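Local structure of synaptic vesicle glycoprotein 2C (Homo sapiens, 5JLV) at residues C[30-35]-C[49-54]; C[35-40]-C[60-65]; C[55-60]-C[78-83]; C[70-75]-C[90-95]. The protein is a glycosylated membrane protein of synaptic vesicles whose luminal domain serves as a protein receptor for botulinum neurotoxin A. All blocks are in the same frame, centred on the assembly; numbering follows the deposited sequence.

Interaction 1: C[30-35]-C[49-54]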
loop_
_atom_site.group_PDB
_atom_site.type_symbol
_atom_site.label_atom_id
_atom_site.label_comp_id
_atom_site.label_asym_id
_atom_site.label_seq_id
_atom_site.Cartn_x
_atom_site.Cartn_y
_atom_site.Cartn_z
ATOM N N ASN C 30 26.551 15.211 6.729
ATOM C CA ASN C 30 25.888 16.215 7.567
ATOM C C ASN C 30 26.363 17.642 7.276
ATOM O O ASN C 30 26.769 18.377 8.188
ATOM C CB ASN C 30 26.072 15.872 9.061
ATOM C CG ASN C 30 25.002 16.488 9.946
ATOM O OD1 ASN C 30 24.291 17.409 9.545
ATOM N ND2 ASN C 30 24.894 15.988 11.167
ATOM N N PHE C 31 26.324 18.023 6.004
ATOM C CA PHE C 31 26.755 19.354 5.599
ATOM C C PHE C 31 25.629 20.089 4.907
ATOM O O PHE C 31 24.667 19.473 4.409
ATOM C CB PHE C 31 27.998 19.291 4.693
ATOM C CG PHE C 31 27.785 18.530 3.412
ATOM C CD1 PHE C 31 28.069 17.170 3.340
ATOM C CD2 PHE C 31 27.309 19.175 2.267
ATOM C CE1 PHE C 31 27.871 16.468 2.165
ATOM C CE2 PHE C 31 27.108 18.472 1.086
ATOM C CZ PHE C 31 27.391 17.117 1.035
ATOM N N THR C 32 25.738 21.407 4.896
ATOM C CA THR C 32 24.835 22.236 4.152
ATOM C C THR C 32 25.652 23.119 3.245
ATOM O O THR C 32 26.556 23.809 3.698
ATOM C CB THR C 32 23.952 23.085 5.088
ATOM O OG1 THR C 32 23.099 22.214 5.837
ATOM C CG2 THR C 32 23.086 24.061 4.290
ATOM N N ILE C 33 25.367 23.047 1.951
ATOM C CA ILE C 33 25.884 24.016 1.000
ATOM C C ILE C 33 24.716 24.865 0.500
ATOM O O ILE C 33 23.659 24.338 0.130
ATOM C CB ILE C 33 26.638 23.337 -0.169
ATOM C CG1 ILE C 33 27.960 22.740 0.334
ATOM C CG2 ILE C 33 26.930 24.341 -1.278
ATOM C CD1 ILE C 33 28.487 21.598 -0.512
ATOM N N ASN C 34 24.889 26.180 0.554
ATOM C CA ASN C 34 23.867 27.108 0.080
ATOM C C ASN C 34 24.472 28.290 -0.680
ATOM O O ASN C 34 23.923 29.396 -0.680
ATOM C CB ASN C 34 22.968 27.574 1.243
ATOM C CG ASN C 34 23.707 28.428 2.259
ATOM O OD1 ASN C 34 24.936 28.493 2.261
ATOM N ND2 ASN C 34 22.956 29.089 3.128
ATOM N N PHE C 35 25.607 28.031 -1.325
ATOM C CA PHE C 35 26.352 29.041 -2.076
ATOM C C PHE C 35 26.715 28.503 -3.456
ATOM O O PHE C 35 26.718 27.284 -3.673
ATOM C CB PHE C 35 27.630 29.454 -1.320
ATOM C CG PHE C 35 28.361 28.301 -0.673
ATOM C CD1 PHE C 35 28.108 27.953 0.663
ATOM C CD2 PHE C 35 29.307 27.566 -1.385
ATOM C CE1 PHE C 35 28.778 26.895 1.265
ATOM C CE2 PHE C 35 29.981 26.506 -0.782
ATOM C CZ PHE C 35 29.715 26.172 0.542
ATOM N N ASN C 49 23.651 12.527 3.858
ATOM C CA ASN C 49 22.882 13.604 4.492
ATOM C C ASN C 49 23.376 14.997 4.098
ATOM O O ASN C 49 23.500 15.896 4.929
ATOM C CB ASN C 49 22.864 13.414 6.015
ATOM C CG ASN C 49 22.369 12.040 6.410
ATOM O OD1 ASN C 49 21.168 11.783 6.409
ATOM N ND2 ASN C 49 23.296 11.132 6.708
ATOM N N GLY C 50 23.675 15.156 2.819
ATOM C CA GLY C 50 24.083 16.436 2.283
ATOM C C GLY C 50 22.869 17.250 1.901
ATOM O O GLY C 50 21.909 16.724 1.325
ATOM N N ARG C 51 22.906 18.527 2.241
ATOM C CA ARG C 51 21.849 19.444 1.876
ATOM C C ARG C 51 22.381 20.537 0.957
ATOM O O ARG C 51 23.187 21.379 1.360
ATOM C CB ARG C 51 21.196 20.027 3.131
ATOM C CG ARG C 51 20.417 18.981 3.921
ATOM C CD ARG C 51 20.068 19.432 5.327
ATOM N NE ARG C 51 19.332 20.695 5.354
ATOM C CZ ARG C 51 18.096 20.867 4.884
ATOM N NH1 ARG C 51 17.436 19.857 4.321
ATOM N NH2 ARG C 51 17.521 22.061 4.977
ATOM N N PHE C 52 21.958 20.474 -0.295
ATOM C CA PHE C 52 22.255 21.493 -1.274
ATOM C C PHE C 52 21.012 22.361 -1.410
ATOM O O PHE C 52 20.037 21.975 -2.077
ATOM C CB PHE C 52 22.622 20.832 -2.608
ATOM C CG PHE C 52 23.738 19.808 -2.498
ATOM C CD1 PHE C 52 23.471 18.490 -2.115
ATOM C CD2 PHE C 52 25.052 20.161 -2.775
ATOM C CE1 PHE C 52 24.493 17.550 -2.017
ATOM C CE2 PHE C 52 26.077 19.227 -2.679
ATOM C CZ PHE C 52 25.793 17.920 -2.305
ATOM N N ILE C 53 21.031 23.513 -0.733
ATOM C CA ILE C 53 19.851 24.373 -0.582
ATOM C C ILE C 53 20.081 25.731 -1.248
ATOM O O ILE C 53 20.892 26.530 -0.773
ATOM C CB ILE C 53 19.503 24.625 0.918
ATOM C CG1 ILE C 53 19.583 23.333 1.757
ATOM C CG2 ILE C 53 18.154 25.320 1.057
ATOM C CD1 ILE C 53 18.440 22.352 1.548
ATOM N N GLY C 54 19.367 25.990 -2.342
ATOM C CA GLY C 54 19.491 27.270 -3.059
ATOM C C GLY C 54 20.810 27.431 -3.791
ATOM O O GLY C 54 21.251 28.544 -4.054
HETATM O O HOH W 1 22.956 18.213 6.664
HETATM O O HOH W 2 20.767 22.995 5.901
#

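Interaction 2: C[35-40]-C[60-65]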
loop_
_atom_site.group_PDB
_atom_site.type_symbol
_atom_site.label_atom_id
_atom_site.label_comp_id
_atom_site.label_asym_id
_atom_site.label_seq_id
_atom_site.Cartn_x
_atom_site.Cartn_y
_atom_site.Cartn_z
ATOM N N PHE C 35 25.607 28.031 -1.325
ATOM C CA PHE C 35 26.352 29.041 -2.076
ATOM C C PHE C 35 26.715 28.503 -3.456
ATOM O O PHE C 35 26.718 27.284 -3.673
ATOM C CB PHE C 35 27.630 29.454 -1.320
ATOM C CG PHE C 35 28.361 28.301 -0.673
ATOM C CD1 PHE C 35 28.108 27.953 0.663
ATOM C CD2 PHE C 35 29.307 27.566 -1.385
ATOM C CE1 PHE C 35 28.778 26.895 1.265
ATOM C CE2 PHE C 35 29.981 26.506 -0.782
ATOM C CZ PHE C 35 29.715 26.172 0.542
ATOM N N THR C 36 27.022 29.410 -4.382
ATOM C CA THR C 36 27.403 29.026 -5.743
ATOM C C THR C 36 28.535 27.990 -5.726
ATOM O O THR C 36 29.498 28.127 -4.977
ATOM C CB THR C 36 27.814 30.259 -6.587
ATOM O OG1 THR C 36 26.707 31.168 -6.683
ATOM C CG2 THR C 36 28.254 29.847 -7.999
ATOM N N MET C 37 28.375 26.936 -6.522
ATOM C CA MET C 37 29.449 25.979 -6.784
ATOM C C MET C 37 29.816 26.075 -8.271
ATOM O O MET C 37 28.953 25.946 -9.146
ATOM C CB MET C 37 29.010 24.558 -6.414
ATOM C CG MET C 37 30.157 23.592 -6.137
ATOM S SD MET C 37 29.616 21.946 -5.599
ATOM C CE MET C 37 28.663 22.365 -4.137
ATOM N N GLU C 38 31.095 26.310 -8.551
ATOM C CA GLU C 38 31.517 26.710 -9.882
ATOM C C GLU C 38 32.866 26.105 -10.277
ATOM O O GLU C 38 33.813 26.103 -9.487
ATOM C CB GLU C 38 31.572 28.235 -9.956
ATOM C CG GLU C 38 31.568 28.810 -11.362
ATOM C CD GLU C 38 31.371 30.317 -11.379
ATOM O OE1 GLU C 38 31.277 30.930 -10.291
ATOM O OE2 GLU C 38 31.310 30.889 -12.486
ATOM N N ASN C 39 32.931 25.590 -11.508
ATOM C CA ASN C 39 34.171 25.078 -12.117
ATOM C C ASN C 39 34.909 24.068 -11.249
ATOM O O ASN C 39 36.046 24.301 -10.844
ATOM C CB ASN C 39 35.104 26.228 -12.522
ATOM C CG ASN C 39 34.483 27.143 -13.557
ATOM O OD1 ASN C 39 34.098 28.270 -13.248
ATOM N ND2 ASN C 39 34.369 26.658 -14.794
ATOM N N GLN C 40 34.242 22.951 -10.964
ATOM C CA GLN C 40 34.792 21.912 -10.101
ATOM C C GLN C 40 34.470 20.538 -10.645
ATOM O O GLN C 40 33.401 20.327 -11.228
ATOM C CB GLN C 40 34.216 22.016 -8.682
ATOM C CG GLN C 40 34.589 23.272 -7.912
ATOM C CD GLN C 40 33.776 23.422 -6.641
ATOM O OE1 GLN C 40 33.217 22.448 -6.131
ATOM N NE2 GLN C 40 33.692 24.643 -6.130
ATOM N N VAL C 60 29.921 22.163 -13.130
ATOM C CA VAL C 60 30.303 21.257 -12.068
ATOM C C VAL C 60 30.016 19.856 -12.562
ATOM O O VAL C 60 28.925 19.591 -13.070
ATOM C CB VAL C 60 29.503 21.533 -10.769
ATOM C CG1 VAL C 60 29.717 20.418 -9.740
ATOM C CG2 VAL C 60 29.888 22.883 -10.173
ATOM N N THR C 61 31.003 18.973 -12.448
ATOM C CA THR C 61 30.774 17.553 -12.679
ATOM C C THR C 61 31.048 16.732 -11.417
ATOM O O THR C 61 32.090 16.887 -10.779
ATOM C CB THR C 61 31.613 17.017 -13.852
ATOM O OG1 THR C 61 31.203 17.676 -15.054
ATOM C CG2 THR C 61 31.410 15.517 -14.022
ATOM N N PHE C 62 30.082 15.893 -11.058
ATOM C CA PHE C 62 30.290 14.815 -10.107
ATOM C C PHE C 62 30.444 13.528 -10.905
ATOM O O PHE C 62 29.643 13.253 -11.795
ATOM C CB PHE C 62 29.078 14.685 -9.173
ATOM C CG PHE C 62 28.916 15.829 -8.216
ATOM C CD1 PHE C 62 28.151 16.938 -8.558
ATOM C CD2 PHE C 62 29.497 15.783 -6.951
ATOM C CE1 PHE C 62 27.991 17.988 -7.671
ATOM C CE2 PHE C 62 29.339 16.833 -6.058
ATOM C CZ PHE C 62 28.587 17.942 -6.423
ATOM N N LYS C 63 31.452 12.736 -10.587
ATOM C CA LYS C 63 31.684 11.492 -11.303
ATOM C C LYS C 63 31.984 10.354 -10.330
ATOM O O LYS C 63 32.717 10.545 -9.354
ATOM C CB LYS C 63 32.808 11.688 -12.329
ATOM C CG LYS C 63 33.331 10.429 -12.991
ATOM C CD LYS C 63 34.374 10.766 -14.065
ATOM C CE LYS C 63 35.217 11.981 -13.683
ATOM N NZ LYS C 63 36.523 12.031 -14.394
ATOM N N ASP C 64 31.391 9.182 -10.585
ATOM C CA ASP C 64 31.590 7.972 -9.757
ATOM C C ASP C 64 31.291 8.232 -8.280
ATOM O O ASP C 64 32.027 7.795 -7.409
ATOM C CB ASP C 64 33.021 7.407 -9.903
ATOM C CG ASP C 64 33.403 7.122 -11.342
ATOM O OD1 ASP C 64 32.529 6.751 -12.147
ATOM O OD2 ASP C 64 34.598 7.259 -11.669
ATOM N N SER C 65 30.218 8.961 -8.015
ATOM C CA SER C 65 29.918 9.397 -6.670
ATOM C C SER C 65 28.627 8.790 -6.181
ATOM O O SER C 65 27.778 8.383 -6.981
ATOM C CB SER C 65 29.853 10.925 -6.608
ATOM O OG SER C 65 31.146 11.480 -6.790
#

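Interaction 3: C[55-60]-C[78-83]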
loop_
_atom_site.group_PDB
_atom_site.type_symbol
_atom_site.label_atom_id
_atom_site.label_comp_id
_atom_site.label_asym_id
_atom_site.label_seq_id
_atom_site.Cartn_x
_atom_site.Cartn_y
_atom_site.Cartn_z
ATOM N N VAL C 55 21.434 26.310 -4.126
ATOM C CA VAL C 55 22.734 26.307 -4.761
ATOM C C VAL C 55 22.604 26.553 -6.264
ATOM O O VAL C 55 21.687 26.037 -6.911
ATOM C CB VAL C 55 23.454 24.964 -4.511
ATOM C CG1 VAL C 55 24.769 24.880 -5.274
ATOM C CG2 VAL C 55 23.680 24.759 -3.022
ATOM N N LYS C 56 23.513 27.355 -6.807
ATOM C CA LYS C 56 23.708 27.413 -8.251
ATOM C C LYS C 56 24.965 26.631 -8.640
ATOM O O LYS C 56 26.076 26.982 -8.234
ATOM C CB LYS C 56 23.790 28.864 -8.741
ATOM C CG LYS C 56 22.511 29.662 -8.521
ATOM C CD LYS C 56 22.551 31.018 -9.213
ATOM C CE LYS C 56 23.317 32.035 -8.392
ATOM N NZ LYS C 56 23.120 33.413 -8.917
ATOM N N PHE C 57 24.772 25.554 -9.403
ATOM C CA PHE C 57 25.879 24.788 -9.980
ATOM C C PHE C 57 26.231 25.344 -11.356
ATOM O O PHE C 57 25.353 25.536 -12.205
ATOM C CB PHE C 57 25.508 23.315 -10.115
ATOM C CG PHE C 57 25.219 22.633 -8.811
ATOM C CD1 PHE C 57 26.253 22.126 -8.031
ATOM C CD2 PHE C 57 23.899 22.473 -8.368
ATOM C CE1 PHE C 57 25.982 21.479 -6.824
ATOM C CE2 PHE C 57 23.628 21.836 -7.167
ATOM C CZ PHE C 57 24.669 21.335 -6.398
ATOM N N LYS C 58 27.514 25.608 -11.581
ATOM C CA LYS C 58 27.961 26.153 -12.861
ATOM C C LYS C 58 29.218 25.414 -13.293
ATOM O O LYS C 58 30.272 25.543 -12.647
ATOM C CB LYS C 58 28.240 27.660 -12.747
ATOM C CG LYS C 58 27.074 28.503 -12.242
ATOM C CD LYS C 58 27.488 29.958 -12.020
ATOM C CE LYS C 58 26.347 30.745 -11.383
ATOM N NZ LYS C 58 26.554 32.213 -11.428
ATOM N N SER C 59 29.106 24.638 -14.373
ATOM C CA SER C 59 30.221 23.816 -14.866
ATOM C C SER C 59 30.791 22.962 -13.729
ATOM O O SER C 59 31.968 23.052 -13.385
ATOM C CB SER C 59 31.321 24.689 -15.498
ATOM O OG SER C 59 30.764 25.672 -16.350
ATOM N N VAL C 60 29.921 22.163 -13.130
ATOM C CA VAL C 60 30.303 21.257 -12.068
ATOM C C VAL C 60 30.016 19.856 -12.562
ATOM O O VAL C 60 28.925 19.591 -13.070
ATOM C CB VAL C 60 29.503 21.533 -10.769
ATOM C CG1 VAL C 60 29.717 20.418 -9.740
ATOM C CG2 VAL C 60 29.888 22.883 -10.173
ATOM N N VAL C 78 23.910 24.934 -14.578
ATOM C CA VAL C 78 24.319 25.161 -15.959
ATOM C C VAL C 78 25.603 24.346 -16.220
ATOM O O VAL C 78 26.532 24.322 -15.379
ATOM C CB VAL C 78 24.528 26.672 -16.245
ATOM C CG1 VAL C 78 24.817 26.923 -17.724
ATOM C CG2 VAL C 78 23.300 27.470 -15.810
ATOM N N ASN C 79 25.629 23.642 -17.349
ATOM C CA ASN C 79 26.780 22.827 -17.728
ATOM C C ASN C 79 27.186 21.919 -16.556
ATOM O O ASN C 79 28.373 21.767 -16.226
ATOM C CB ASN C 79 27.952 23.719 -18.207
ATOM C CG ASN C 79 29.093 22.918 -18.825
ATOM O OD1 ASN C 79 28.876 21.912 -19.506
ATOM N ND2 ASN C 79 30.326 23.361 -18.573
ATOM N N THR C 80 26.172 21.330 -15.929
ATOM C CA THR C 80 26.365 20.503 -14.754
ATOM C C THR C 80 25.944 19.062 -15.035
ATOM O O THR C 80 24.865 18.809 -15.576
ATOM C CB THR C 80 25.613 21.086 -13.545
ATOM O OG1 THR C 80 26.179 22.371 -13.209
ATOM C CG2 THR C 80 25.719 20.164 -12.351
ATOM N N TYR C 81 26.812 18.122 -14.679
ATOM C CA TYR C 81 26.547 16.708 -14.936
ATOM C C TYR C 81 26.892 15.819 -13.750
ATOM O O TYR C 81 27.900 16.026 -13.069
ATOM C CB TYR C 81 27.365 16.226 -16.109
ATOM C CG TYR C 81 26.973 16.762 -17.466
ATOM C CD1 TYR C 81 25.946 16.166 -18.198
ATOM C CD2 TYR C 81 27.683 17.807 -18.052
ATOM C CE1 TYR C 81 25.612 16.623 -19.467
ATOM C CE2 TYR C 81 27.358 18.269 -19.312
ATOM C CZ TYR C 81 26.322 17.673 -20.016
ATOM O OH TYR C 81 26.004 18.113 -21.284
ATOM N N PHE C 82 26.058 14.805 -13.551
ATOM C CA PHE C 82 26.347 13.697 -12.669
ATOM C C PHE C 82 26.592 12.475 -13.539
ATOM O O PHE C 82 25.665 11.974 -14.173
ATOM C CB PHE C 82 25.152 13.448 -11.749
ATOM C CG PHE C 82 24.800 14.620 -10.884
ATOM C CD1 PHE C 82 23.930 15.611 -11.347
ATOM C CD2 PHE C 82 25.306 14.723 -9.595
ATOM C CE1 PHE C 82 23.602 16.698 -10.542
ATOM C CE2 PHE C 82 24.972 15.806 -8.780
ATOM C CZ PHE C 82 24.132 16.793 -9.258
ATOM N N LYS C 83 27.843 12.013 -13.579
ATOM C CA LYS C 83 28.256 10.896 -14.438
ATOM C C LYS C 83 28.568 9.645 -13.617
ATOM O O LYS C 83 29.441 9.674 -12.740
ATOM C CB LYS C 83 29.485 11.288 -15.266
ATOM C CG LYS C 83 29.279 12.505 -16.158
ATOM C CD LYS C 83 30.535 12.864 -16.955
ATOM C CE LYS C 83 30.418 14.255 -17.577
ATOM N NZ LYS C 83 31.562 14.604 -18.468
#

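Interaction 4: C[70-75]-C[90-95]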
loop_
_atom_site.group_PDB
_atom_site.type_symbol
_atom_site.label_atom_id
_atom_site.label_comp_id
_atom_site.label_asym_id
_atom_site.label_seq_id
_atom_site.Cartn_x
_atom_site.Cartn_y
_atom_site.Cartn_z
ATOM N N CYS C 70 20.481 12.538 0.647
ATOM C CA CYS C 70 20.747 13.935 0.393
ATOM C C CYS C 70 19.459 14.644 0.033
ATOM O O CYS C 70 18.445 13.993 -0.267
ATOM C CB CYS C 70 21.804 14.092 -0.690
ATOM S SG CYS C 70 23.448 13.556 -0.137
ATOM N N THR C 71 19.482 15.971 0.139
ATOM C CA THR C 71 18.388 16.832 -0.298
ATOM C C THR C 71 18.958 17.890 -1.232
ATOM O O THR C 71 19.898 18.611 -0.867
ATOM C CB THR C 71 17.706 17.534 0.898
ATOM O OG1 THR C 71 17.181 16.558 1.802
ATOM C CG2 THR C 71 16.570 18.450 0.433
ATOM N N PHE C 72 18.419 17.951 -2.445
ATOM C CA PHE C 72 18.676 19.055 -3.365
ATOM C C PHE C 72 17.413 19.895 -3.411
ATOM O O PHE C 72 16.343 19.396 -3.784
ATOM C CB PHE C 72 19.016 18.536 -4.765
ATOM C CG PHE C 72 20.355 17.834 -4.859
ATOM C CD1 PHE C 72 20.488 16.483 -4.498
ATOM C CD2 PHE C 72 21.479 18.508 -5.331
ATOM C CE1 PHE C 72 21.719 15.835 -4.602
ATOM C CE2 PHE C 72 22.712 17.859 -5.434
ATOM C CZ PHE C 72 22.831 16.527 -5.070
ATOM N N GLU C 73 17.519 21.159 -2.997
ATOM C CA GLU C 73 16.338 22.001 -2.837
ATOM C C GLU C 73 16.550 23.407 -3.384
ATOM O O GLU C 73 17.500 24.096 -2.994
ATOM C CB GLU C 73 15.939 22.067 -1.367
ATOM C CG GLU C 73 14.680 22.849 -1.097
ATOM C CD GLU C 73 14.237 22.716 0.339
ATOM O OE1 GLU C 73 14.531 23.629 1.136
ATOM O OE2 GLU C 73 13.615 21.687 0.676
ATOM N N ASP C 74 15.655 23.822 -4.284
ATOM C CA ASP C 74 15.731 25.135 -4.944
ATOM C C ASP C 74 17.092 25.365 -5.595
ATOM O O ASP C 74 17.714 26.412 -5.398
ATOM C CB ASP C 74 15.398 26.279 -3.966
ATOM C CG ASP C 74 13.922 26.323 -3.592
ATOM O OD1 ASP C 74 13.074 26.014 -4.457
ATOM O OD2 ASP C 74 13.607 26.682 -2.433
ATOM N N VAL C 75 17.553 24.380 -6.361
ATOM C CA VAL C 75 18.835 24.492 -7.042
ATOM C C VAL C 75 18.659 24.711 -8.545
ATOM O O VAL C 75 17.698 24.206 -9.158
ATOM C CB VAL C 75 19.798 23.305 -6.741
ATOM C CG1 VAL C 75 19.711 22.878 -5.277
ATOM C CG2 VAL C 75 19.542 22.130 -7.653
ATOM N N THR C 90 17.237 9.891 -1.836
ATOM C CA THR C 90 17.583 11.295 -2.008
ATOM C C THR C 90 16.370 12.038 -2.552
ATOM O O THR C 90 15.560 11.471 -3.301
ATOM C CB THR C 90 18.843 11.449 -2.896
ATOM O OG1 THR C 90 19.990 11.021 -2.158
ATOM C CG2 THR C 90 19.064 12.904 -3.372
ATOM N N VAL C 91 16.219 13.288 -2.130
ATOM C CA VAL C 91 15.070 14.104 -2.511
ATOM C C VAL C 91 15.531 15.249 -3.403
ATOM O O VAL C 91 16.504 15.953 -3.086
ATOM C CB VAL C 91 14.350 14.654 -1.271
ATOM C CG1 VAL C 91 13.224 15.610 -1.666
ATOM C CG2 VAL C 91 13.830 13.501 -0.418
ATOM N N PHE C 92 14.849 15.405 -4.533
ATOM C CA PHE C 92 15.082 16.512 -5.436
ATOM C C PHE C 92 13.833 17.393 -5.441
ATOM O O PHE C 92 12.817 17.069 -6.077
ATOM C CB PHE C 92 15.400 15.995 -6.839
ATOM C CG PHE C 92 16.583 15.050 -6.887
ATOM C CD1 PHE C 92 16.400 13.671 -6.785
ATOM C CD2 PHE C 92 17.874 15.540 -7.034
ATOM C CE1 PHE C 92 17.492 12.802 -6.832
ATOM C CE2 PHE C 92 18.970 14.672 -7.084
ATOM C CZ PHE C 92 18.774 13.308 -6.974
ATOM N N ASP C 93 13.916 18.496 -4.699
ATOM C CA ASP C 93 12.774 19.365 -4.426
ATOM C C ASP C 93 12.947 20.714 -5.120
ATOM O O ASP C 93 13.789 21.533 -4.729
ATOM C CB ASP C 93 12.606 19.553 -2.911
ATOM C CG ASP C 93 11.329 20.296 -2.541
ATOM O OD1 ASP C 93 10.604 20.755 -3.446
ATOM O OD2 ASP C 93 11.057 20.440 -1.329
ATOM N N ASN C 94 12.151 20.938 -6.161
ATOM C CA ASN C 94 12.244 22.163 -6.946
ATOM C C ASN C 94 13.669 22.439 -7.478
ATOM O O ASN C 94 14.210 23.549 -7.328
ATOM C CB ASN C 94 11.701 23.360 -6.150
ATOM C CG ASN C 94 11.173 24.451 -7.048
ATOM O OD1 ASN C 94 10.620 24.172 -8.120
ATOM N ND2 ASN C 94 11.330 25.706 -6.623
ATOM N N THR C 95 14.268 21.414 -8.089
ATOM C CA THR C 95 15.511 21.572 -8.833
ATOM C C THR C 95 15.209 21.753 -10.321
ATOM O O THR C 95 14.063 21.568 -10.761
ATOM C CB THR C 95 16.451 20.363 -8.658
ATOM O OG1 THR C 95 15.986 19.261 -9.456
ATOM C CG2 THR C 95 16.537 19.944 -7.190
HETATM O O HOH W 3 15.307 25.474 -9.146
#

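Interaction 1: C[30-35]-C[49-54]
The ring of F31 packs against G50 and F52, the tight side of the contact. G50 CA rests over one face of the ring, 3.8 Å from its centroid and 18° off the normal, with F31 CZ the nearest atom, a CH-pi contact possible because glycine brings no side chain into the space the ring takes. With F31 CG between the backbone N and the carbonyl carbon (chi1 61°), the ring starts back toward G50. Its edge is presented to the face of F52 in an offset edge-to-face pair, with planes at 85° and F31 CE2 3.7 Å from F52 CZ. I33 CD1 lies 4.0 Å from F52 CE2. Two successive coils of a beta-helix of the pentapeptide-repeat kind meet here, their strands parallel and joined by R51 N to F31 O (2.9 Å), I33 N to R51 O (2.8 Å) and I53 N to I33 O (2.9 Å). The F52 ring stacks in turn on F72 of the next coil. The outer face is looser: T32 and R51 point the same way, with T32 OG1 4.0 Å from R51 CB. A water in the guanidinium plane accepts from R51 NE and also bonds T32 OG1.

Interaction 2: C[35-40]-C[60-65]
Q40 and V60 pair as parallel strand neighbours, their CA atoms 5.0 Å apart, and T61 N donates to Q40 O at 3.0 Å with an N-H...O angle of 160°. V60 CA also approaches that oxygen, adding a CA-H...O contact of 3.3 Å. N39, with positive phi and psi, turns the chain so that strand 37-38 before it and Q40 after it belong to different sheets, and M37 reaches the pair from around the bend. The side chains of M37 and V60 cross at about a right angle. One methyl of V60, CG2, is 3.4 Å from M37 O and 4.1 Å from M37 CG, and thus lies in the angle made by the turn. A chi1 of -158° sets M37 CG anti to the backbone N; further out, SD comes within 4.2 Å of F62 CZ, an oblique Met-aromatic contact with the sulfur 5.4 Å from the ring centroid. The ring of F62 in turn meets those of H42 and F82 and stands edge-to-face with F67. Q40, on the same face as V60, bonds H42 NE2 through OE1; D64, touched by an N-acetylglucosamine, bonds N84 through OD1. A hydrogen-bonded flat strand on one side, a sharp corner and a column of inward phenylalanines are the marks of the four-sided beta-helix built from pentapeptide repeats.

Interaction 3: C[55-60]-C[78-83]
K58 and V78 form a parallel bridge, CA atoms 4.9 Å apart, in which V78 N donates to F57 O and S59 N to V78 O, both at 2.8 Å; past the corner, Y81 N bonds V60 O at 3.0 Å. Just past the corner, T80 does much of the side-chain work. Its OG1, anti to the carbonyl carbon (chi1 -64°), lies 3.3 Å from F57 CB and donates back to V78 O within its own segment. That donor stands well above the carbonyl plane (64°), and V78 O also accepts from S59 N. The T80 methyl CG2 meets V60 O at 3.3 Å. S59 and N79 take the same left-handed backbone conformation, one coil above the other, and this repeated corner, twenty residues apart, is how a pentapeptide-repeat beta-helix turns from one side of its square section to the next. On the outside of the corner N79 ND2 reaches S59 OG in a weak hydrogen bond of 3.2 Å. Inward, V55 CG1 sits over the centre of one face of the F57 ring, which also touches M37 and V75.

Interaction 4: C[70-75]-C[90-95]
T90 OG1 is a shared polar point: C70 N donates to it across the coils at 3.2 Å, I88 O hydrogen-bonds it from just upstream, and F67 O adds a weak bond. The hydroxyl sits beside the backbone N, anti to the carbonyl carbon (chi1 -72°), while T90 CG2 reaches the edge of the F72 ring. From here the two strands run side by side, 6° from parallel, with V91 N to C70 O, F72 N to V91 O, D93 N to F72 O (2.7 Å) and D74 N to D93 O in succession. The backbone register advances by twenty residues throughout, as expected of successive coils in a pentapeptide-repeat beta-helix. F72 and F92 occupy equivalent inward places; their rings are nearly parallel, planes at 15°, but slid so that they barely overlap, with F72 CD1 3.5 Å from F92 CE2. The column continues to F52 on one side and F112 on the other. T95 CG2 fills in beside F72 CB at 3.7 Å.

On the outer face E73 and D93 point the same way, and E73 OE2 and D93 OD2 come within 3.5 Å, their carboxylate planes nearly perpendicular; such crowding of like charge may favour a proton on one of them. At the corner N94 ND2 donates 2.8 Å to D74 OD1, the acceptor close to the amide plane. By the other end, a basic side chain of another protein chain, probably the bound toxin, hydrogen-bonds C70 O and packs on V91.

Overall arrangement
All four contacts join neighbouring coils of one beta-helix, and interactions 1 and 4, with centres about 10 Å apart, belong to the same sheet: strand 46-53 lies between strands 31-33 and 71-73, and strand 91-93 follows. Interactions 2 and 3, about 6 Å apart, share V60 and link the sheets of strands 37-38, 56-58 and 76-78 with those of 40-43, 60-63 and 81-83. Along the chain, interaction 1 closes before interactions 3 and 4 open, whereas interaction 2 alternates with 1 and 3, and 3 with 4. Inside, F57 meets F52 and F72, and F82 reaches F72. Interactions 2 and 4 lie on opposite sides of the chain's centre, and another protein chain reaches the latter at C70.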